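PDB 3LNB: N-acetyltransferase family protein from Bacillus anthracis, which probably transfers the acetyl group of acetyl-coenzyme A to the amino group of arylamines, and inactivates the antibiotic sulfamethoxazole. Local coordinates for residues A[71-76]-A[236-241]; A[89-94]-A[103-108]; A[108-111]-A[116-119]; A[141-146]-A[150-155]. The protein carries 1 engineered substitution. All coordinates share one frame; numbering follows the deposited sequence.

Interaction 1: residues A[71-76]-A[236-241]; sequences LDIMAG and KVIVEH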
loop_
_atom_site.group_PDB
_atom_site.type_symbol
_atom_site.label_atom_id
_atom_site.label_comp_id
_atom_site.label_asym_id
_atom_site.label_seq_id
_atom_site.Cartn_x
_atom_site.Cartn_y
_atom_site.Cartn_z
ATOM N N LEU A 71 -11.429 -6.945 1.008
ATOM C CA LEU A 71 -12.847 -7.288 1.080
ATOM C C LEU A 71 -13.501 -7.764 -0.223
ATOM O O LEU A 71 -14.448 -8.547 -0.178
ATOM C CB LEU A 71 -13.643 -6.118 1.669
ATOM C CG LEU A 71 -13.108 -5.566 2.999
ATOM C CD1 LEU A 71 -14.072 -4.511 3.515
ATOM C CD2 LEU A 71 -12.954 -6.685 4.033
ATOM N N ASP A 72 -13.016 -7.300 -1.371
ATOM C CA ASP A 72 -13.591 -7.744 -2.642
ATOM C C ASP A 72 -13.219 -9.202 -2.873
ATOM O O ASP A 72 -14.010 -9.980 -3.412
ATOM C CB ASP A 72 -13.089 -6.889 -3.811
ATOM C CG ASP A 72 -13.869 -5.592 -3.964
ATOM O OD1 ASP A 72 -14.862 -5.391 -3.231
ATOM O OD2 ASP A 72 -13.494 -4.770 -4.821
ATOM N N ILE A 73 -12.002 -9.561 -2.469
ATOM C CA ILE A 73 -11.533 -10.934 -2.598
ATOM C C ILE A 73 -12.435 -11.795 -1.721
ATOM O O ILE A 73 -12.882 -12.859 -2.136
ATOM C CB ILE A 73 -10.054 -11.079 -2.124
ATOM C CG1 ILE A 73 -9.136 -10.268 -3.045
ATOM C CG2 ILE A 73 -9.647 -12.543 -2.101
ATOM C CD1 ILE A 73 -7.667 -10.323 -2.675
ATOM N N MET A 74 -12.707 -11.321 -0.510
ATOM C CA MET A 74 -13.571 -12.048 0.416
ATOM C C MET A 74 -15.006 -12.158 -0.119
ATOM O O MET A 74 -15.637 -13.210 -0.024
ATOM C CB MET A 74 -13.593 -11.345 1.777
ATOM C CG MET A 74 -12.248 -11.318 2.491
ATOM S SD MET A 74 -11.711 -12.966 2.995
ATOM C CE MET A 74 -10.749 -13.487 1.605
ATOM N N ALA A 75 -15.515 -11.069 -0.689
ATOM C CA ALA A 75 -16.879 -11.056 -1.215
ATOM C C ALA A 75 -17.009 -11.626 -2.626
ATOM O O ALA A 75 -18.121 -11.830 -3.115
ATOM C CB ALA A 75 -17.429 -9.635 -1.185
ATOM N N GLY A 76 -15.884 -11.880 -3.285
ATOM C CA GLY A 76 -15.937 -12.410 -4.640
ATOM C C GLY A 76 -16.467 -11.383 -5.632
ATOM O O GLY A 76 -17.307 -11.699 -6.482
ATOM N N LYS A 236 -4.758 -11.795 -9.762
ATOM C CA LYS A 236 -5.275 -13.152 -9.846
ATOM C C LYS A 236 -4.500 -14.133 -8.967
ATOM O O LYS A 236 -5.098 -15.009 -8.340
ATOM C CB LYS A 236 -5.286 -13.624 -11.303
ATOM C CG LYS A 236 -5.775 -15.059 -11.490
ATOM C CD LYS A 236 -7.082 -15.355 -10.735
ATOM C CE LYS A 236 -8.288 -14.656 -11.338
ATOM N NZ LYS A 236 -9.563 -15.162 -10.714
ATOM N N VAL A 237 -3.178 -13.991 -8.913
ATOM C CA VAL A 237 -2.351 -14.873 -8.089
ATOM C C VAL A 237 -2.655 -14.683 -6.601
ATOM O O VAL A 237 -2.593 -15.625 -5.817
ATOM C CB VAL A 237 -0.840 -14.607 -8.309
ATOM C CG1 VAL A 237 -0.014 -15.484 -7.373
ATOM C CG2 VAL A 237 -0.464 -14.886 -9.751
ATOM N N ILE A 238 -2.977 -13.453 -6.219
ATOM C CA ILE A 238 -3.294 -13.147 -4.834
ATOM C C ILE A 238 -4.691 -13.669 -4.491
ATOM O O ILE A 238 -4.984 -14.020 -3.342
ATOM C CB ILE A 238 -3.193 -11.629 -4.603
ATOM C CG1 ILE A 238 -1.711 -11.230 -4.579
ATOM C CG2 ILE A 238 -3.913 -11.232 -3.331
ATOM C CD1 ILE A 238 -1.473 -9.751 -4.369
ATOM N N VAL A 239 -5.543 -13.728 -5.506
ATOM C CA VAL A 239 -6.897 -14.229 -5.350
ATOM C C VAL A 239 -6.931 -15.760 -5.302
ATOM O O VAL A 239 -7.749 -16.337 -4.587
ATOM C CB VAL A 239 -7.805 -13.783 -6.524
ATOM C CG1 VAL A 239 -9.174 -14.454 -6.409
ATOM C CG2 VAL A 239 -7.959 -12.278 -6.525
ATOM N N GLU A 240 -6.033 -16.422 -6.032
ATOM C CA GLU A 240 -6.046 -17.889 -6.082
ATOM C C GLU A 240 -4.869 -18.706 -5.524
ATOM O O GLU A 240 -5.031 -19.897 -5.248
ATOM C CB GLU A 240 -6.291 -18.328 -7.527
ATOM C CG GLU A 240 -5.040 -18.260 -8.405
ATOM C CD GLU A 240 -5.338 -18.575 -9.858
ATOM O OE1 GLU A 240 -6.096 -19.535 -10.109
ATOM O OE2 GLU A 240 -4.812 -17.870 -10.749
ATOM N N HIS A 241 -3.693 -18.110 -5.347
ATOM C CA HIS A 241 -2.549 -18.884 -4.846
ATOM C C HIS A 241 -2.853 -19.513 -3.483
ATOM O O HIS A 241 -3.383 -18.853 -2.590
ATOM C CB HIS A 241 -1.302 -17.998 -4.744
ATOM C CG HIS A 241 -0.014 -18.759 -4.616
ATOM N ND1 HIS A 241 0.295 -19.530 -3.514
ATOM C CD2 HIS A 241 1.054 -18.846 -5.447
ATOM C CE1 HIS A 241 1.500 -20.054 -3.668
ATOM N NE2 HIS A 241 1.983 -19.653 -4.833
#
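Ile73 reaches from the short helix 71-75 across to two consecutive residues near the end of helix 228-240, Ile238 and Val239. Its side chain does this with two different atoms. The terminal methyl CD1 of Ile73 meets the branch methyl CG2 of Ile238 at 3.9 Å, and one carbon further back Ile73 CG1 lies 4.2 Å from Val239 CG2. The torsions explain the reach: Ile73 carries CG1 beside its own backbone N, and CD1 is fully extended from it (chi2 180°), so the long branch sticks out from the helix like a finger. Ile238 receives it side-on, the two chains crossing at about a right angle. Ile238 offers only CG2 here, while its long branch leads away from helix 71-75; bound coenzyme A lies about 5 Å from this side chain. Val239 presents its CG2 methyl and approaches Ile73 at a slant. The contact is thus small and wholly apolar, burying 122 Å² in total, with Ile73 CA 6.3 Å from Val239 CA.

Just beyond Ile73 the helix ends in a Schellman motif. Gly76, with positive phi, is its C-prime residue: Thr77 N turns back to Asp72 O, and Gly76 N makes a weak bond to Ile73 O. Loop residues Leu98 and Ile78 pack on Ile73 and Val239 respectively. Where helix 71-75 and the end of helix 228-240 come together, Tyr100 of helix 99-112 touches both sides, through Ile73 and Ile238.

Interaction 2: residues A[89-94]-A[103-108]; sequences KLLIQK and NSLLYY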
loop_
_atom_site.group_PDB
_atom_site.type_symbol
_atom_site.label_atom_id
_atom_site.label_comp_id
_atom_site.label_asym_id
_atom_site.label_seq_id
_atom_site.Cartn_x
_atom_site.Cartn_y
_atom_site.Cartn_z
ATOM N N LYS A 89 -13.689 2.595 -7.457
ATOM C CA LYS A 89 -13.631 1.894 -6.182
ATOM C C LYS A 89 -13.023 2.675 -5.020
ATOM O O LYS A 89 -13.711 2.946 -4.037
ATOM C CB LYS A 89 -12.881 0.564 -6.337
ATOM C CG LYS A 89 -12.803 -0.256 -5.057
ATOM C CD LYS A 89 -11.993 -1.534 -5.243
ATOM C CE LYS A 89 -11.817 -2.257 -3.900
ATOM N NZ LYS A 89 -10.914 -3.437 -3.978
ATOM N N LEU A 90 -11.747 3.038 -5.136
ATOM C CA LEU A 90 -11.054 3.737 -4.057
ATOM C C LEU A 90 -11.387 5.196 -3.804
ATOM O O LEU A 90 -11.230 5.677 -2.681
ATOM C CB LEU A 90 -9.541 3.619 -4.228
ATOM C CG LEU A 90 -8.909 2.272 -3.887
ATOM C CD1 LEU A 90 -9.304 1.251 -4.922
ATOM C CD2 LEU A 90 -7.398 2.423 -3.838
ATOM N N LEU A 91 -11.825 5.914 -4.829
ATOM C CA LEU A 91 -12.139 7.315 -4.623
ATOM C C LEU A 91 -13.635 7.568 -4.488
ATOM O O LEU A 91 -14.099 8.008 -3.440
ATOM C CB LEU A 91 -11.553 8.161 -5.759
ATOM C CG LEU A 91 -10.047 7.974 -5.978
ATOM C CD1 LEU A 91 -9.550 8.933 -7.048
ATOM C CD2 LEU A 91 -9.300 8.201 -4.674
ATOM N N ILE A 92 -14.390 7.271 -5.541
ATOM C CA ILE A 92 -15.831 7.498 -5.532
ATOM C C ILE A 92 -16.628 6.686 -4.508
ATOM O O ILE A 92 -17.422 7.249 -3.753
ATOM C CB ILE A 92 -16.407 7.274 -6.941
ATOM C CG1 ILE A 92 -15.815 8.316 -7.896
ATOM C CG2 ILE A 92 -17.934 7.359 -6.922
ATOM C CD1 ILE A 92 -16.106 8.040 -9.349
ATOM N N GLN A 93 -16.422 5.372 -4.466
ATOM C CA GLN A 93 -17.164 4.536 -3.529
ATOM C C GLN A 93 -16.486 4.502 -2.160
ATOM O O GLN A 93 -16.868 3.730 -1.279
ATOM C CB GLN A 93 -17.317 3.122 -4.102
ATOM C CG GLN A 93 -17.972 3.113 -5.490
ATOM C CD GLN A 93 -18.015 1.732 -6.130
ATOM O OE1 GLN A 93 -17.051 0.975 -6.058
ATOM N NE2 GLN A 93 -19.130 1.410 -6.784
ATOM N N LYS A 94 -15.481 5.354 -1.997
ATOM C CA LYS A 94 -14.734 5.459 -0.746
ATOM C C LYS A 94 -14.345 4.115 -0.125
ATOM O O LYS A 94 -14.593 3.870 1.057
ATOM C CB LYS A 94 -15.524 6.290 0.274
ATOM C CG LYS A 94 -15.800 7.728 -0.162
ATOM C CD LYS A 94 -16.633 8.466 0.895
ATOM C CE LYS A 94 -17.502 9.556 0.275
ATOM N NZ LYS A 94 -18.428 10.181 1.286
ATOM N N ASN A 103 -1.140 1.349 -5.059
ATOM C CA ASN A 103 -0.028 1.883 -5.834
ATOM C C ASN A 103 -0.314 2.078 -7.318
ATOM O O ASN A 103 0.342 2.883 -7.967
ATOM C CB ASN A 103 1.227 1.030 -5.642
ATOM C CG ASN A 103 1.875 1.260 -4.283
ATOM O OD1 ASN A 103 1.810 2.361 -3.732
ATOM N ND2 ASN A 103 2.514 0.231 -3.746
ATOM N N SER A 104 -1.275 1.342 -7.862
ATOM C CA SER A 104 -1.624 1.531 -9.262
ATOM C C SER A 104 -2.331 2.884 -9.361
ATOM O O SER A 104 -2.078 3.663 -10.277
ATOM C CB SER A 104 -2.554 0.417 -9.757
ATOM O OG SER A 104 -1.828 -0.755 -10.084
ATOM N N LEU A 105 -3.209 3.159 -8.403
ATOM C CA LEU A 105 -3.932 4.427 -8.376
ATOM C C LEU A 105 -2.955 5.581 -8.225
ATOM O O LEU A 105 -3.005 6.554 -8.980
ATOM C CB LEU A 105 -4.934 4.457 -7.222
ATOM C CG LEU A 105 -5.670 5.791 -7.045
ATOM C CD1 LEU A 105 -6.502 6.106 -8.290
ATOM C CD2 LEU A 105 -6.556 5.717 -5.822
ATOM N N LEU A 106 -2.065 5.472 -7.244
ATOM C CA LEU A 106 -1.074 6.516 -7.015
ATOM C C LEU A 106 -0.224 6.701 -8.272
ATOM O O LEU A 106 0.167 7.818 -8.604
ATOM C CB LEU A 106 -0.180 6.157 -5.824
ATOM C CG LEU A 106 0.960 7.136 -5.517
ATOM C CD1 LEU A 106 0.396 8.533 -5.296
ATOM C CD2 LEU A 106 1.718 6.676 -4.282
ATOM N N TYR A 107 0.065 5.603 -8.964
ATOM C CA TYR A 107 0.856 5.676 -10.188
ATOM C C TYR A 107 0.150 6.603 -11.176
ATOM O O TYR A 107 0.740 7.563 -11.674
ATOM C CB TYR A 107 1.017 4.288 -10.820
ATOM C CG TYR A 107 1.416 4.334 -12.283
ATOM C CD1 TYR A 107 2.733 4.604 -12.665
ATOM C CD2 TYR A 107 0.460 4.176 -13.286
ATOM C CE1 TYR A 107 3.085 4.724 -14.016
ATOM C CE2 TYR A 107 0.798 4.291 -14.638
ATOM C CZ TYR A 107 2.111 4.571 -14.996
ATOM O OH TYR A 107 2.424 4.747 -16.325
ATOM N N TYR A 108 -1.113 6.305 -11.462
ATOM C CA TYR A 108 -1.881 7.119 -12.391
ATOM C C TYR A 108 -1.904 8.574 -11.946
ATOM O O TYR A 108 -1.710 9.476 -12.758
ATOM C CB TYR A 108 -3.317 6.595 -12.520
ATOM C CG TYR A 108 -3.428 5.328 -13.336
ATOM C CD1 TYR A 108 -2.922 5.272 -14.635
ATOM C CD2 TYR A 108 -4.030 4.185 -12.817
ATOM C CE1 TYR A 108 -3.013 4.107 -15.403
ATOM C CE2 TYR A 108 -4.125 3.008 -13.575
ATOM C CZ TYR A 108 -3.616 2.981 -14.867
ATOM O OH TYR A 108 -3.717 1.838 -15.635
#
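Leu105 of helix 99-112 puts one methyl, CD2, against both Leu90 and Leu91 of helix 83-92, and these apolar touches are the whole of the contact. Leu105 CD2 lies 3.9 Å from Leu90 CD2 and also 3.9 Å from Leu91 CD2. Leu105 CD2 also rests near the root of one leucine and the branch point of the other, with Leu90 CB at 4.0 Å and Leu91 CG at 4.2 Å. The CB of Leu105 already points at helix 83-92; with CG anti to the backbone N (chi1 176°) and chi2 at 62°, CD2 comes to lie against both leucines. Leu90 and Leu105 run alongside each other, pointing opposite ways; Leu91 comes in at a slant. The backbones stay well apart, Leu90 CA and Leu105 CA being 8.4 Å from each other.

The polar interactions lie to the side of this junction. Helix 83-92 finishes with a wider, pi-type turn at 89-92, and Leu90 O accepts a hydrogen bond from Arg42 NE of helix 34-42. At the near end of the same segment, Lys89 NZ forms a salt bridge with Glu101.

All three leucines are buried, and they meet through carbon alone. The junction therefore depends on shape and on the exclusion of water, without any directional bond between the two segments, and its 125 Å² of buried surface makes it a modest piece of the hydrophobic core.

Interaction 3: residues A[108-111]-A[116-119]; sequences YFLM and QVYK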
loop_
_atom_site.group_PDB
_atom_site.type_symbol
_atom_site.label_atom_id
_atom_site.label_comp_id
_atom_site.label_asym_id
_atom_site.label_seq_id
_atom_site.Cartn_x
_atom_site.Cartn_y
_atom_site.Cartn_z
ATOM N N TYR A 108 -1.113 6.305 -11.462
ATOM C CA TYR A 108 -1.881 7.119 -12.391
ATOM C C TYR A 108 -1.904 8.574 -11.946
ATOM O O TYR A 108 -1.710 9.476 -12.758
ATOM C CB TYR A 108 -3.317 6.595 -12.520
ATOM C CG TYR A 108 -3.428 5.328 -13.336
ATOM C CD1 TYR A 108 -2.922 5.272 -14.635
ATOM C CD2 TYR A 108 -4.030 4.185 -12.817
ATOM C CE1 TYR A 108 -3.013 4.107 -15.403
ATOM C CE2 TYR A 108 -4.125 3.008 -13.575
ATOM C CZ TYR A 108 -3.616 2.981 -14.867
ATOM O OH TYR A 108 -3.717 1.838 -15.635
ATOM N N PHE A 109 -2.129 8.794 -10.656
ATOM C CA PHE A 109 -2.170 10.150 -10.129
ATOM C C PHE A 109 -0.853 10.879 -10.388
ATOM O O PHE A 109 -0.847 11.995 -10.914
ATOM C CB PHE A 109 -2.451 10.143 -8.625
ATOM C CG PHE A 109 -2.551 11.522 -8.025
ATOM C CD1 PHE A 109 -3.610 12.360 -8.353
ATOM C CD2 PHE A 109 -1.572 11.990 -7.158
ATOM C CE1 PHE A 109 -3.692 13.650 -7.825
ATOM C CE2 PHE A 109 -1.643 13.280 -6.623
ATOM C CZ PHE A 109 -2.704 14.109 -6.958
ATOM N N LEU A 110 0.257 10.244 -10.025
ATOM C CA LEU A 110 1.566 10.855 -10.218
ATOM C C LEU A 110 1.889 11.089 -11.694
ATOM O O LEU A 110 2.628 12.016 -12.031
ATOM C CB LEU A 110 2.655 10.008 -9.557
ATOM C CG LEU A 110 2.570 9.925 -8.025
ATOM C CD1 LEU A 110 3.759 9.134 -7.481
ATOM C CD2 LEU A 110 2.554 11.330 -7.432
ATOM N N MET A 111 1.350 10.249 -12.573
ATOM C CA MET A 111 1.579 10.436 -14.002
ATOM C C MET A 111 0.834 11.710 -14.407
ATOM O O MET A 111 1.370 12.545 -15.133
ATOM C CB MET A 111 1.060 9.242 -14.812
ATOM C CG MET A 111 1.981 8.012 -14.833
ATOM S SD MET A 111 3.569 8.258 -15.713
ATOM C CE MET A 111 3.010 8.201 -17.424
ATOM N N GLN A 116 8.067 11.263 -13.272
ATOM C CA GLN A 116 8.687 10.184 -14.031
ATOM C C GLN A 116 8.553 8.956 -13.126
ATOM O O GLN A 116 9.401 8.708 -12.261
ATOM C CB GLN A 116 10.172 10.473 -14.277
ATOM C CG GLN A 116 10.472 11.595 -15.248
ATOM C CD GLN A 116 11.971 11.862 -15.360
ATOM O OE1 GLN A 116 12.492 12.817 -14.781
ATOM N NE2 GLN A 116 12.672 11.001 -16.092
ATOM N N VAL A 117 7.481 8.200 -13.316
ATOM C CA VAL A 117 7.243 7.028 -12.495
ATOM C C VAL A 117 6.893 5.791 -13.298
ATOM O O VAL A 117 6.450 5.885 -14.437
ATOM C CB VAL A 117 6.086 7.277 -11.504
ATOM C CG1 VAL A 117 6.482 8.332 -10.481
ATOM C CG2 VAL A 117 4.842 7.723 -12.262
ATOM N N TYR A 118 7.123 4.630 -12.697
ATOM C CA TYR A 118 6.761 3.357 -13.306
ATOM C C TYR A 118 6.575 2.325 -12.199
ATOM O O TYR A 118 7.111 2.474 -11.098
ATOM C CB TYR A 118 7.797 2.883 -14.341
ATOM C CG TYR A 118 9.184 2.586 -13.823
ATOM C CD1 TYR A 118 10.135 3.600 -13.687
ATOM C CD2 TYR A 118 9.558 1.276 -13.499
ATOM C CE1 TYR A 118 11.430 3.316 -13.243
ATOM C CE2 TYR A 118 10.846 0.982 -13.054
ATOM C CZ TYR A 118 11.775 2.001 -12.930
ATOM O OH TYR A 118 13.044 1.702 -12.501
ATOM N N LYS A 119 5.787 1.295 -12.492
ATOM C CA LYS A 119 5.496 0.240 -11.534
ATOM C C LYS A 119 6.433 -0.946 -11.712
ATOM O O LYS A 119 6.885 -1.225 -12.823
ATOM C CB LYS A 119 4.050 -0.247 -11.715
ATOM C CG LYS A 119 2.986 0.836 -11.595
ATOM C CD LYS A 119 1.578 0.276 -11.799
ATOM C CE LYS A 119 1.318 -0.125 -13.244
ATOM N NZ LYS A 119 1.422 1.035 -14.167
#
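Val117 of strand 116-126 meets Leu110 and Met111, neighbours near the end of helix 99-112. Earlier on the helix, Tyr108 leaves it pointing away from the strand, though its ring ends nearer, and Lys119 NZ stands over one face, 5.8 Å from the Tyr108 ring centroid and 25° off the normal, a cation-pi attraction that is weak at most; Lys119 has a second aromatic partner in Tyr107. Phe109 faces another way and stacks on Phe39 of helix 34-42.

Leu110 points toward the strand. Leu110 CD1 lies 4.1 Å from Val117 CG1, and Leu110 CB is 4.2 Å from the other methyl, CG2, the two side chains crossing at about a right angle.

Met111 comes at Val117 from the next position on the helix. Its thioether is folded at both chi2 (-67°) and chi3 (-75°), which keeps the chain compact and sets Met111 SD 3.7 Å from Val117 CG2 and Met111 CG 3.9 Å from that methyl. With CG2 of Val117 between the backbone N and carbonyl carbon and CG1 beside the N, the two methyls diverge, CG1 to Leu110 and CG2 mainly to Met111.

Chemically this is a valine wedged against a leucine and a thioether. Val117 and Leu110 are buried, while Met111, which is exposed, closes the outer side of the contact by dispersion through its sulfur; the lysine adds little directed attraction here.

Interaction 4: residues A[141-146]-A[150-155]; sequences IILHHN and YVIDAG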
loop_
_atom_site.group_PDB
_atom_site.type_symbol
_atom_site.label_atom_id
_atom_site.label_comp_id
_atom_site.label_asym_id
_atom_site.label_seq_id
_atom_site.Cartn_x
_atom_site.Cartn_y
_atom_site.Cartn_z
ATOM N N ILE A 141 6.019 1.686 -6.764
ATOM C CA ILE A 141 6.352 2.706 -7.748
ATOM C C ILE A 141 7.801 3.157 -7.636
ATOM O O ILE A 141 8.320 3.339 -6.537
ATOM C CB ILE A 141 5.464 3.967 -7.561
ATOM C CG1 ILE A 141 4.003 3.636 -7.866
ATOM C CG2 ILE A 141 5.958 5.095 -8.453
ATOM C CD1 ILE A 141 3.035 4.716 -7.415
ATOM N N ILE A 142 8.453 3.330 -8.780
ATOM C CA ILE A 142 9.821 3.825 -8.799
ATOM C C ILE A 142 9.732 5.205 -9.451
ATOM O O ILE A 142 9.202 5.344 -10.550
ATOM C CB ILE A 142 10.760 2.914 -9.623
ATOM C CG1 ILE A 142 10.796 1.511 -9.012
ATOM C CG2 ILE A 142 12.159 3.514 -9.673
ATOM C CD1 ILE A 142 11.242 1.477 -7.561
ATOM N N LEU A 143 10.230 6.217 -8.751
ATOM C CA LEU A 143 10.198 7.593 -9.235
ATOM C C LEU A 143 11.595 8.117 -9.525
ATOM O O LEU A 143 12.511 7.936 -8.719
ATOM C CB LEU A 143 9.549 8.516 -8.188
ATOM C CG LEU A 143 9.760 10.023 -8.428
ATOM C CD1 LEU A 143 8.804 10.503 -9.505
ATOM C CD2 LEU A 143 9.537 10.810 -7.147
ATOM N N HIS A 144 11.752 8.763 -10.676
ATOM C CA HIS A 144 13.034 9.345 -11.042
ATOM C C HIS A 144 12.882 10.852 -10.917
ATOM O O HIS A 144 12.049 11.455 -11.595
ATOM C CB HIS A 144 13.427 8.998 -12.478
ATOM C CG HIS A 144 14.852 9.324 -12.795
ATOM N ND1 HIS A 144 15.909 8.618 -12.261
ATOM C CD2 HIS A 144 15.399 10.321 -13.529
ATOM C CE1 HIS A 144 17.046 9.168 -12.650
ATOM N NE2 HIS A 144 16.764 10.203 -13.420
ATOM N N HIS A 145 13.692 11.457 -10.056
ATOM C CA HIS A 145 13.619 12.892 -9.836
ATOM C C HIS A 145 14.994 13.510 -9.612
ATOM O O HIS A 145 15.721 13.114 -8.702
ATOM C CB HIS A 145 12.725 13.182 -8.624
ATOM C CG HIS A 145 12.670 14.628 -8.247
ATOM N ND1 HIS A 145 12.044 15.576 -9.026
ATOM C CD2 HIS A 145 13.204 15.296 -7.198
ATOM C CE1 HIS A 145 12.197 16.768 -8.475
ATOM N NE2 HIS A 145 12.899 16.625 -7.365
ATOM N N ASN A 146 15.342 14.488 -10.445
ATOM C CA ASN A 146 16.628 15.169 -10.329
ATOM C C ASN A 146 17.792 14.192 -10.277
ATOM O O ASN A 146 18.612 14.244 -9.353
ATOM C CB ASN A 146 16.663 16.032 -9.070
ATOM C CG ASN A 146 15.772 17.243 -9.167
ATOM O OD1 ASN A 146 15.711 18.054 -8.239
ATOM N ND2 ASN A 146 15.076 17.383 -10.296
ATOM N N TYR A 150 13.724 6.853 -6.445
ATOM C CA TYR A 150 13.089 6.672 -5.149
ATOM C C TYR A 150 12.019 5.611 -5.233
ATOM O O TYR A 150 11.400 5.415 -6.280
ATOM C CB TYR A 150 12.404 7.951 -4.676
ATOM C CG TYR A 150 13.305 9.142 -4.522
ATOM C CD1 TYR A 150 13.769 9.837 -5.634
ATOM C CD2 TYR A 150 13.683 9.589 -3.256
ATOM C CE1 TYR A 150 14.584 10.952 -5.495
ATOM C CE2 TYR A 150 14.497 10.701 -3.101
ATOM C CZ TYR A 150 14.943 11.379 -4.226
ATOM O OH TYR A 150 15.731 12.489 -4.081
ATOM N N VAL A 151 11.806 4.919 -4.123
ATOM C CA VAL A 151 10.737 3.935 -4.069
ATOM C C VAL A 151 9.550 4.696 -3.485
ATOM O O VAL A 151 9.686 5.406 -2.486
ATOM C CB VAL A 151 11.072 2.738 -3.138
ATOM C CG1 VAL A 151 9.780 2.002 -2.738
ATOM C CG2 VAL A 151 12.019 1.777 -3.854
ATOM N N ILE A 152 8.400 4.573 -4.133
ATOM C CA ILE A 152 7.179 5.218 -3.665
ATOM C C ILE A 152 6.266 4.045 -3.352
ATOM O O ILE A 152 5.881 3.300 -4.253
ATOM C CB ILE A 152 6.520 6.086 -4.763
ATOM C CG1 ILE A 152 7.510 7.136 -5.277
ATOM C CG2 ILE A 152 5.277 6.783 -4.198
ATOM C CD1 ILE A 152 7.984 8.105 -4.213
ATOM N N ASP A 153 5.929 3.867 -2.081
ATOM C CA ASP A 153 5.087 2.743 -1.703
ATOM C C ASP A 153 4.002 3.101 -0.697
ATOM O O ASP A 153 4.287 3.446 0.444
ATOM C CB ASP A 153 5.961 1.622 -1.139
ATOM C CG ASP A 153 5.198 0.320 -0.933
ATOM O OD1 ASP A 153 3.964 0.294 -1.142
ATOM O OD2 ASP A 153 5.848 -0.679 -0.558
ATOM N N ALA A 154 2.754 3.010 -1.134
ATOM C CA ALA A 154 1.620 3.306 -0.271
ATOM C C ALA A 154 0.800 2.041 -0.068
ATOM O O ALA A 154 -0.336 2.104 0.397
ATOM C CB ALA A 154 0.754 4.389 -0.899
ATOM N N GLY A 155 1.377 0.893 -0.412
ATOM C CA GLY A 155 0.644 -0.355 -0.274
ATOM C C GLY A 155 1.167 -1.378 0.720
ATOM O O GLY A 155 0.641 -2.487 0.789
#
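Ile141 and Ile152 exchange two backbone hydrogen bonds, and Leu143 and Tyr150 exchange two more. Ile152 N reaches Ile141 O at 2.7 Å and Ile141 N reaches Ile152 O at 3.0 Å, while Leu143 N to Tyr150 O is 2.8 Å and nearly straight (171°). Between these hydrogen-bonded pairs sits the non-hydrogen-bonded pair Ile142 and Val151, where Ile142 CA approaches Tyr150 O at 3.4 Å in a CA-H...O contact.

Side chains alternate across the sheet. On one face Ile141 CB meets Ile152 CB at 3.7 Å, and Ile152 CG1 continues to Leu143 CB at 3.8 Å. The Tyr150 ring lies on this side too, turning its edge to Leu143 O. On the other face Ile142 CD1 packs on Val151 CG2 at 3.8 Å.

Past the paired strands, Asp153 OD1 accepts from Gly155 N in an Asx turn, and Gly155 touches coenzyme A. Asp153 OD2 is hydrogen-bonded to His138 NE2. This is an antiparallel beta hairpin, of strands 131-145 and 148-152, whose second strand runs out to Asp153, probably the aspartate of a Cys-His-Asp triad with Cys99 and His138, as in arylamine N-acetyltransferases.

How the interactions relate
Helix 99-112 ties interactions 2 and 3 together: they share Tyr108, and Tyr107 CE2 lies 3.3 Å from Lys119 NZ. Interaction 3 passes into interaction 4 through the sheet, where Tyr118 O is 2.8 Å from Ile142 N, a probable hydrogen bond. Interaction 2 reaches the end of interaction 4 through Asn103, whose OD1 lies 2.8 Å from Ala154 N and ND2 3.0 Å from Asp153 OD1, so this second-shell residue probably positions the presumed catalytic aspartate. Interactions 1 and 4 both border coenzyme A, with the Ile238 side chain near it and Gly155 touching it, though their centres are about 26 Å apart. Interaction 1 joins interaction 2 by the salt bridge Asp72 OD2 to Lys89 NZ, 3.0 Å.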